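Local coordinates for endoribonuclease MazF4 (Mycobacterium tuberculosis, PDB 5XE2), which cleaves single-stranded mRNA within the sequence UCGCU as the toxin of a type II toxin-antitoxin pair, neutralised by its antitoxin MazE4, at residues R31-T45 against L62-K76. Residues are numbered along the deposited sequence; the frame is centred on the assembly and turned at random.
Sequences RNRHTADVVAVRLTT and LTGYVNADNIETLGK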
loop_
_atom_site.group_PDB
_atom_site.type_symbol
_atom_site.label_atom_id
_atom_site.label_comp_id
_atom_site.label_asym_id
_atom_site.label_seq_id
_atom_site.Cartn_x
_atom_site.Cartn_y
_atom_site.Cartn_z
ATOM N N ARG A 31 3.138 -1.520 -13.999
ATOM C CA ARG A 31 4.188 -1.567 -12.976
ATOM C C ARG A 31 4.637 -3.009 -12.732
ATOM O O ARG A 31 5.845 -3.272 -12.622
ATOM C CB ARG A 31 3.710 -0.910 -11.667
ATOM C CG ARG A 31 4.728 -0.885 -10.521
ATOM C CD ARG A 31 4.636 -2.119 -9.622
ATOM N NE ARG A 31 5.525 -2.067 -8.462
ATOM C CZ ARG A 31 5.288 -1.393 -7.332
ATOM N NH1 ARG A 31 4.174 -0.672 -7.166
ATOM N NH2 ARG A 31 6.189 -1.435 -6.343
ATOM N N ASN A 32 3.685 -3.937 -12.668
ATOM C CA ASN A 32 4.021 -5.345 -12.411
ATOM C C ASN A 32 4.858 -5.992 -13.523
ATOM O O ASN A 32 5.686 -6.862 -13.247
ATOM C CB ASN A 32 2.773 -6.197 -12.194
ATOM C CG ASN A 32 1.946 -5.765 -10.995
ATOM O OD1 ASN A 32 2.448 -5.168 -10.045
ATOM N ND2 ASN A 32 0.663 -6.082 -11.037
ATOM N N ARG A 33 4.632 -5.586 -14.772
ATOM C CA ARG A 33 5.410 -6.116 -15.891
ATOM C C ARG A 33 6.807 -5.499 -15.973
ATOM O O ARG A 33 7.792 -6.210 -16.170
ATOM C CB ARG A 33 4.682 -5.907 -17.220
ATOM C CG ARG A 33 5.335 -6.656 -18.392
ATOM C CD ARG A 33 4.520 -6.673 -19.680
ATOM N NE ARG A 33 3.085 -6.603 -19.425
ATOM C CZ ARG A 33 2.326 -5.506 -19.499
ATOM N NH1 ARG A 33 2.835 -4.328 -19.866
ATOM N NH2 ARG A 33 1.025 -5.591 -19.213
ATOM N N HIS A 34 6.877 -4.179 -15.817
ATOM C CA HIS A 34 8.061 -3.408 -16.184
ATOM C C HIS A 34 9.039 -3.085 -15.065
ATOM O O HIS A 34 10.143 -2.647 -15.365
ATOM C CB HIS A 34 7.625 -2.102 -16.852
ATOM C CG HIS A 34 6.852 -2.311 -18.117
ATOM N ND1 HIS A 34 7.281 -3.155 -19.119
ATOM C CD2 HIS A 34 5.685 -1.777 -18.547
ATOM C CE1 HIS A 34 6.408 -3.139 -20.108
ATOM N NE2 HIS A 34 5.435 -2.305 -19.790
ATOM N N THR A 35 8.642 -3.256 -13.805
ATOM C CA THR A 35 9.512 -2.930 -12.663
ATOM C C THR A 35 9.962 -4.209 -11.948
ATOM O O THR A 35 9.538 -5.311 -12.311
ATOM C CB THR A 35 8.837 -1.931 -11.688
ATOM O OG1 THR A 35 7.844 -2.589 -10.897
ATOM C CG2 THR A 35 8.191 -0.772 -12.445
ATOM N N ALA A 36 10.821 -4.066 -10.939
ATOM C CA ALA A 36 11.422 -5.230 -10.243
ATOM C C ALA A 36 10.588 -5.763 -9.079
ATOM O O ALA A 36 10.936 -6.794 -8.507
ATOM C CB ALA A 36 12.816 -4.891 -9.753
ATOM N N ASP A 37 9.506 -5.069 -8.726
ATOM C CA ASP A 37 8.698 -5.435 -7.565
ATOM C C ASP A 37 7.215 -5.175 -7.803
ATOM O O ASP A 37 6.819 -4.653 -8.847
ATOM C CB ASP A 37 9.221 -4.715 -6.304
ATOM C CG ASP A 37 9.321 -3.198 -6.462
ATOM O OD1 ASP A 37 8.600 -2.585 -7.283
ATOM O OD2 ASP A 37 10.129 -2.606 -5.724
ATOM N N VAL A 38 6.409 -5.576 -6.829
ATOM C CA VAL A 38 4.956 -5.412 -6.850
ATOM C C VAL A 38 4.490 -4.968 -5.467
ATOM O O VAL A 38 5.247 -5.033 -4.497
ATOM C CB VAL A 38 4.235 -6.731 -7.206
ATOM C CG1 VAL A 38 4.634 -7.216 -8.597
ATOM C CG2 VAL A 38 4.481 -7.819 -6.153
ATOM N N VAL A 39 3.241 -4.535 -5.391
ATOM C CA VAL A 39 2.579 -4.271 -4.127
ATOM C C VAL A 39 1.478 -5.307 -3.948
ATOM O O VAL A 39 0.769 -5.654 -4.902
ATOM C CB VAL A 39 2.027 -2.840 -4.039
ATOM C CG1 VAL A 39 1.254 -2.630 -2.747
ATOM C CG2 VAL A 39 3.169 -1.844 -4.126
ATOM N N ALA A 40 1.377 -5.805 -2.717
ATOM C CA ALA A 40 0.448 -6.856 -2.369
ATOM C C ALA A 40 -0.153 -6.654 -0.979
ATOM O O ALA A 40 0.391 -5.921 -0.139
ATOM C CB ALA A 40 1.158 -8.201 -2.442
ATOM N N VAL A 41 -1.284 -7.321 -0.763
ATOM C CA VAL A 41 -1.951 -7.375 0.533
ATOM C C VAL A 41 -2.076 -8.819 1.008
ATOM O O VAL A 41 -2.169 -9.770 0.201
ATOM C CB VAL A 41 -3.347 -6.720 0.524
ATOM C CG1 VAL A 41 -3.224 -5.209 0.366
ATOM C CG2 VAL A 41 -4.253 -7.320 -0.547
ATOM N N ARG A 42 -2.115 -8.960 2.326
ATOM C CA ARG A 42 -2.008 -10.256 2.980
ATOM C C ARG A 42 -3.334 -11.018 2.923
ATOM O O ARG A 42 -4.411 -10.438 3.112
ATOM C CB ARG A 42 -1.574 -10.064 4.437
ATOM C CG ARG A 42 -0.997 -11.303 5.096
ATOM C CD ARG A 42 -0.355 -10.989 6.452
ATOM N NE ARG A 42 -1.267 -10.301 7.399
ATOM C CZ ARG A 42 -1.257 -10.441 8.734
ATOM N NH1 ARG A 42 -0.384 -11.243 9.361
ATOM N NH2 ARG A 42 -2.142 -9.773 9.468
ATOM N N LEU A 43 -3.247 -12.312 2.644
ATOM C CA LEU A 43 -4.370 -13.223 2.858
ATOM C C LEU A 43 -4.146 -13.919 4.186
ATOM O O LEU A 43 -3.013 -14.336 4.486
ATOM C CB LEU A 43 -4.485 -14.279 1.764
ATOM C CG LEU A 43 -5.503 -14.029 0.662
ATOM C CD1 LEU A 43 -4.940 -13.040 -0.352
ATOM C CD2 LEU A 43 -5.866 -15.359 0.004
ATOM N N THR A 44 -5.226 -14.053 4.962
ATOM C CA THR A 44 -5.184 -14.670 6.280
ATOM C C THR A 44 -6.415 -15.549 6.515
ATOM O O THR A 44 -7.467 -15.353 5.899
ATOM C CB THR A 44 -5.036 -13.613 7.408
ATOM O OG1 THR A 44 -5.050 -14.259 8.687
ATOM C CG2 THR A 44 -6.156 -12.576 7.363
ATOM N N THR A 45 -6.243 -16.533 7.397
ATOM C CA THR A 45 -7.347 -17.349 7.891
ATOM C C THR A 45 -8.056 -16.627 9.030
ATOM O O THR A 45 -9.179 -17.005 9.391
ATOM C CB THR A 45 -6.865 -18.710 8.418
ATOM O OG1 THR A 45 -5.969 -18.505 9.514
ATOM C CG2 THR A 45 -6.157 -19.498 7.326
ATOM N N LEU A 62 -9.528 -19.465 -3.323
ATOM C CA LEU A 62 -8.991 -19.676 -1.994
ATOM C C LEU A 62 -10.046 -19.318 -0.959
ATOM O O LEU A 62 -10.966 -18.539 -1.238
ATOM C CB LEU A 62 -7.746 -18.810 -1.805
ATOM C CG LEU A 62 -6.617 -19.038 -2.824
ATOM C CD1 LEU A 62 -5.748 -17.805 -2.989
ATOM C CD2 LEU A 62 -5.782 -20.248 -2.442
ATOM N N THR A 63 -9.915 -19.911 0.224
ATOM C CA THR A 63 -10.742 -19.542 1.377
ATOM C C THR A 63 -10.029 -18.436 2.177
ATOM O O THR A 63 -8.946 -17.976 1.791
ATOM C CB THR A 63 -11.087 -20.778 2.245
ATOM O OG1 THR A 63 -12.198 -20.477 3.099
ATOM C CG2 THR A 63 -9.911 -21.237 3.098
ATOM N N GLY A 64 -10.642 -18.000 3.275
ATOM C CA GLY A 64 -10.045 -16.980 4.134
ATOM C C GLY A 64 -10.383 -15.551 3.738
ATOM O O GLY A 64 -11.425 -15.293 3.121
ATOM N N TYR A 65 -9.507 -14.622 4.131
ATOM C CA TYR A 65 -9.820 -13.197 4.135
ATOM C C TYR A 65 -8.629 -12.394 3.659
ATOM O O TYR A 65 -7.489 -12.754 3.951
ATOM C CB TYR A 65 -10.196 -12.729 5.555
ATOM C CG TYR A 65 -11.341 -13.510 6.153
ATOM C CD1 TYR A 65 -11.113 -14.766 6.728
ATOM C CD2 TYR A 65 -12.653 -13.023 6.123
ATOM C CE1 TYR A 65 -12.147 -15.514 7.254
ATOM C CE2 TYR A 65 -13.703 -13.766 6.660
ATOM C CZ TYR A 65 -13.439 -15.014 7.220
ATOM O OH TYR A 65 -14.440 -15.793 7.761
ATOM N N VAL A 66 -8.902 -11.302 2.946
ATOM C CA VAL A 66 -7.874 -10.351 2.539
ATOM C C VAL A 66 -7.814 -9.233 3.581
ATOM O O VAL A 66 -8.839 -8.612 3.882
ATOM C CB VAL A 66 -8.156 -9.783 1.124
ATOM C CG1 VAL A 66 -7.237 -8.615 0.792
ATOM C CG2 VAL A 66 -8.020 -10.888 0.081
ATOM N N ASN A 67 -6.628 -9.011 4.150
ATOM C CA ASN A 67 -6.384 -7.857 5.032
ATOM C C ASN A 67 -5.787 -6.690 4.224
ATOM O O ASN A 67 -4.570 -6.625 4.004
ATOM C CB ASN A 67 -5.476 -8.264 6.194
ATOM C CG ASN A 67 -5.109 -7.094 7.105
ATOM O OD1 ASN A 67 -5.648 -5.996 6.993
ATOM N ND2 ASN A 67 -4.165 -7.333 8.006
ATOM N N ALA A 68 -6.652 -5.775 3.786
ATOM C CA ALA A 68 -6.233 -4.612 2.979
ATOM C C ALA A 68 -5.496 -3.541 3.777
ATOM O O ALA A 68 -4.933 -2.626 3.179
ATOM C CB ALA A 68 -7.427 -3.996 2.259
ATOM N N ASP A 69 -5.504 -3.636 5.111
ATOM C CA ASP A 69 -4.651 -2.773 5.946
ATOM C C ASP A 69 -3.165 -3.116 5.857
ATOM O O ASP A 69 -2.327 -2.252 6.108
ATOM C CB ASP A 69 -5.094 -2.795 7.422
ATOM C CG ASP A 69 -6.397 -2.050 7.657
ATOM O OD1 ASP A 69 -6.636 -1.028 6.983
ATOM O OD2 ASP A 69 -7.184 -2.473 8.523
ATOM N N ASN A 70 -2.844 -4.365 5.510
ATOM C CA ASN A 70 -1.464 -4.819 5.464
ATOM C C ASN A 70 -0.978 -4.822 4.019
ATOM O O ASN A 70 -1.061 -5.831 3.316
ATOM C CB ASN A 70 -1.358 -6.197 6.131
ATOM C CG ASN A 70 0.080 -6.702 6.296
ATOM O OD1 ASN A 70 0.252 -7.855 6.652
ATOM N ND2 ASN A 70 1.100 -5.863 6.072
ATOM N N ILE A 71 -0.485 -3.662 3.592
ATOM C CA ILE A 71 -0.019 -3.434 2.234
ATOM C C ILE A 71 1.508 -3.421 2.257
ATOM O O ILE A 71 2.113 -2.689 3.046
ATOM C CB ILE A 71 -0.569 -2.102 1.664
ATOM C CG1 ILE A 71 -2.106 -2.063 1.702
ATOM C CG2 ILE A 71 -0.121 -1.900 0.220
ATOM C CD1 ILE A 71 -2.694 -0.665 1.755
ATOM N N GLU A 72 2.133 -4.226 1.398
ATOM C CA GLU A 72 3.598 -4.307 1.334
ATOM C C GLU A 72 4.124 -4.382 -0.089
ATOM O O GLU A 72 3.420 -4.790 -1.010
ATOM C CB GLU A 72 4.094 -5.509 2.147
ATOM C CG GLU A 72 3.842 -5.336 3.635
ATOM C CD GLU A 72 4.520 -6.358 4.511
ATOM O OE1 GLU A 72 5.501 -6.992 4.060
ATOM O OE2 GLU A 72 4.057 -6.535 5.667
ATOM N N THR A 73 5.375 -3.970 -0.251
ATOM C CA THR A 73 6.070 -4.061 -1.507
ATOM C C THR A 73 6.908 -5.348 -1.482
ATOM O O THR A 73 7.734 -5.535 -0.594
ATOM C CB THR A 73 6.963 -2.823 -1.732
ATOM O OG1 THR A 73 6.155 -1.641 -1.709
ATOM C CG2 THR A 73 7.691 -2.899 -3.080
ATOM N N LEU A 74 6.681 -6.223 -2.463
ATOM C CA LEU A 74 7.401 -7.494 -2.581
ATOM C C LEU A 74 8.298 -7.506 -3.823
ATOM O O LEU A 74 7.881 -7.101 -4.904
ATOM C CB LEU A 74 6.405 -8.657 -2.662
ATOM C CG LEU A 74 5.708 -9.131 -1.379
ATOM C CD1 LEU A 74 4.908 -8.033 -0.702
ATOM C CD2 LEU A 74 4.802 -10.311 -1.683
ATOM N N GLY A 75 9.533 -7.971 -3.657
ATOM C CA GLY A 75 10.417 -8.230 -4.786
ATOM C C GLY A 75 9.860 -9.400 -5.584
ATOM O O GLY A 75 9.233 -10.306 -5.024
ATOM N N LYS A 76 10.060 -9.368 -6.897
ATOM C CA LYS A 76 9.635 -10.459 -7.780
ATOM C C LYS A 76 10.287 -11.777 -7.405
ATOM O O LYS A 76 9.652 -12.817 -7.482
ATOM C CB LYS A 76 9.943 -10.123 -9.238
ATOM C CG LYS A 76 8.936 -9.172 -9.829
ATOM C CD LYS A 76 9.202 -8.869 -11.288
ATOM C CE LYS A 76 8.111 -7.945 -11.793
ATOM N NZ LYS A 76 8.285 -7.568 -13.221
#
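Val41 fits between Val66 and Ile71, residues that come just before and just after the type I turn from Asn67 to Asn70. Its CG2 meets Val66 CG1 at 3.5 Å, the two side chains crossing at about a right angle, while CG1 runs alongside Ile71 CG1. Next to it the packing is tightest, Val39 CG1 pressing on Ile71 CG2 at 3.4 Å; Val39 places that methyl anti to its backbone N (chi1 176°). Beta-branched residues suit these extended backbones, and Leu98 and Ile94 of helix 88-101 cover Val41 and Val66. On the other face, the partly exposed Arg42 lies loosely: its NE is 3.0 Å from Asn70 OD1 at a poor angle for a bond, whereas Asn70 ND2 donates to Glu72 OE2 at 3.1 Å and also bonds Thr73 OG1 of the second subunit. At the far end, the long, straight chain of buried Lys76 carries its ammonium group to main-chain carbonyls at the end of helix 29-34: NZ donates to Asn32 O and Thr35 O, both at 2.7 Å, and to Asn4 O. Ile71 and Thr73 face the second subunit, where each Thr73 OG1 bonds Ile71 O of its partner. Backbone bonds Ala40 N to Glu72 O and Thr44 N to Tyr65 O, both 2.8 Å, pair strand 37-44 with both parts of a strand cornering at Ala68 and Asp69, as suits the strongly curved, SH3-like barrel of PemK/MazF toxins.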